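Local atomic coordinates of putative oxidoreductase FAD-binding subunit (Sulfolobus tokodaii, PDB entry 4ZOH), a protein that binds FAD and probably serves as the electron-transferring flavin subunit of an oxidoreductase related to the molybdenum hydroxylases. Residues 130-135 and 152-157. Sequence-based numbering, arbitrary orientation.
Sequences VKITSR and TPDLNP
Asp-154 turns one face of its carboxylate to the CD1 methyl of Ile-132, which stands well above the plane and displaced to the OD2 side, with CD1 4.2 Å from OD2. The same oxygen is engaged by Arg-139 of strand 137-142 in a salt bridge, which would balance its charge beside the methyl. The second flat group is the peptide between Asp-154 and Leu-155, whose carbonyl O (of Asp-154) aims almost straight at the same CD1, 3.4 Å away, with an angle of about 166° at the oxygen. The CD1 methyl thus sits against Asp-154, closely at the carbonyl O and more loosely at OD2, extended there by the second torsion of Ile-132 (CD1 anti to CA, 173°). Its other branch does apolar work: CG2, anti to the backbone N, touches CD2 of Leu-155 at 3.8 Å. An inverse gamma turn centred on Asp-154, closed by a weak bond from Leu-155 N to Pro-153 O, presents carbonyl, carboxylate and leucine to one isoleucine. Between 130-135 and 152-157 that isoleucine carries the contact, without hydrogen bonds. Leu-155 also belongs to the FAD pocket, its side chain about 4 Å from the cofactor at nearest atoms, and so links flavin site and sheet. Strand 129-134 runs between antiparallel strands 137-142 and 160-167; Val-161 of the latter touches Leu-155, while Phe-146 of helix 143-146 packs on both Ile-132 and Leu-155.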
loop_
_atom_site.group_PDB
_atom_site.type_symbol
_atom_site.label_atom_id
_atom_site.label_comp_id
_atom_site.label_asym_id
_atom_site.label_seq_id
_atom_site.Cartn_x
_atom_site.Cartn_y
_atom_site.Cartn_z
ATOM N N VAL B 130 13.529 51.834 -15.010
ATOM C CA VAL B 130 13.287 50.955 -13.869
ATOM C C VAL B 130 13.085 51.828 -12.629
ATOM O O VAL B 130 14.005 52.539 -12.217
ATOM C CB VAL B 130 14.449 49.964 -13.639
ATOM C CG1 VAL B 130 14.094 48.931 -12.553
ATOM C CG2 VAL B 130 14.867 49.257 -14.948
ATOM N N LYS B 131 11.862 51.823 -12.080
ATOM C CA LYS B 131 11.612 52.475 -10.808
ATOM C C LYS B 131 12.016 51.477 -9.724
ATOM O O LYS B 131 11.530 50.344 -9.710
ATOM C CB LYS B 131 10.150 52.913 -10.674
ATOM C CG LYS B 131 9.793 53.581 -9.333
ATOM C CD LYS B 131 8.369 54.103 -9.341
ATOM C CE LYS B 131 8.211 55.343 -10.246
ATOM N NZ LYS B 131 6.801 55.844 -10.394
ATOM N N ILE B 132 12.925 51.909 -8.847
ATOM C CA ILE B 132 13.451 51.123 -7.735
ATOM C C ILE B 132 12.941 51.725 -6.443
ATOM O O ILE B 132 13.102 52.926 -6.235
ATOM C CB ILE B 132 14.989 51.108 -7.745
ATOM C CG1 ILE B 132 15.494 50.555 -9.072
ATOM C CG2 ILE B 132 15.525 50.326 -6.552
ATOM C CD1 ILE B 132 17.000 50.643 -9.287
ATOM N N THR B 133 12.315 50.917 -5.583
ATOM C CA THR B 133 11.807 51.415 -4.327
ATOM C C THR B 133 12.550 50.941 -3.086
ATOM O O THR B 133 12.990 49.801 -2.982
ATOM C CB THR B 133 10.305 51.177 -4.208
ATOM O OG1 THR B 133 9.676 51.750 -5.350
ATOM C CG2 THR B 133 9.741 51.835 -2.967
ATOM N N SER B 134 12.593 51.839 -2.117
ATOM C CA SER B 134 13.335 51.735 -0.886
ATOM C C SER B 134 12.393 52.238 0.200
ATOM O O SER B 134 11.345 52.837 -0.107
ATOM C CB SER B 134 14.524 52.681 -1.035
ATOM O OG SER B 134 15.400 52.592 0.043
ATOM N N ARG B 135 12.719 51.990 1.474
ATOM C CA ARG B 135 12.006 52.661 2.578
ATOM C C ARG B 135 12.354 54.164 2.474
ATOM O O ARG B 135 11.524 55.055 2.710
ATOM C CB ARG B 135 12.410 52.082 3.945
ATOM C CG ARG B 135 11.557 50.930 4.490
ATOM C CD ARG B 135 11.696 50.777 6.015
ATOM N NE ARG B 135 10.550 51.369 6.714
ATOM C CZ ARG B 135 10.401 52.662 7.035
ATOM N NH1 ARG B 135 11.340 53.561 6.764
ATOM N NH2 ARG B 135 9.296 53.069 7.648
ATOM N N THR B 152 23.663 40.712 -12.574
ATOM C CA THR B 152 24.085 41.790 -11.653
ATOM C C THR B 152 23.279 43.078 -11.878
ATOM O O THR B 152 23.731 43.968 -12.600
ATOM C CB THR B 152 25.594 42.063 -11.749
ATOM O OG1 THR B 152 26.275 40.819 -11.859
ATOM C CG2 THR B 152 26.135 42.815 -10.504
ATOM N N PRO B 153 22.070 43.158 -11.276
ATOM C CA PRO B 153 21.227 44.348 -11.331
ATOM C C PRO B 153 21.758 45.433 -10.396
ATOM O O PRO B 153 22.548 45.133 -9.522
ATOM C CB PRO B 153 19.876 43.839 -10.816
ATOM C CG PRO B 153 20.261 42.780 -9.825
ATOM C CD PRO B 153 21.445 42.091 -10.458
ATOM N N ASP B 154 21.319 46.670 -10.606
ATOM C CA ASP B 154 21.699 47.826 -9.772
ATOM C C ASP B 154 20.677 47.929 -8.659
ATOM O O ASP B 154 19.761 48.788 -8.669
ATOM C CB ASP B 154 21.736 49.113 -10.620
ATOM C CG ASP B 154 21.803 50.392 -9.772
ATOM O OD1 ASP B 154 22.597 50.436 -8.809
ATOM O OD2 ASP B 154 21.042 51.339 -10.060
ATOM N N LEU B 155 20.833 47.020 -7.703
ATOM C CA LEU B 155 19.899 46.882 -6.595
ATOM C C LEU B 155 20.695 46.701 -5.343
ATOM O O LEU B 155 21.634 45.922 -5.292
ATOM C CB LEU B 155 18.977 45.665 -6.786
ATOM C CG LEU B 155 17.785 45.847 -7.727
ATOM C CD1 LEU B 155 17.158 44.491 -8.034
ATOM C CD2 LEU B 155 16.745 46.829 -7.201
ATOM N N ASN B 156 20.328 47.448 -4.331
ATOM C CA ASN B 156 21.005 47.356 -3.037
ATOM C C ASN B 156 20.155 46.562 -2.057
ATOM O O ASN B 156 18.930 46.482 -2.223
ATOM C CB ASN B 156 21.285 48.761 -2.486
ATOM C CG ASN B 156 22.128 49.578 -3.425
ATOM O OD1 ASN B 156 21.604 50.386 -4.192
ATOM N ND2 ASN B 156 23.437 49.342 -3.406
ATOM N N PRO B 157 20.790 45.978 -1.028
ATOM C CA PRO B 157 19.976 45.356 0.014
ATOM C C PRO B 157 18.987 46.393 0.530
ATOM O O PRO B 157 19.347 47.556 0.668
ATOM C CB PRO B 157 21.014 44.983 1.070
ATOM C CG PRO B 157 22.282 44.809 0.277
ATOM C CD PRO B 157 22.228 45.947 -0.696
#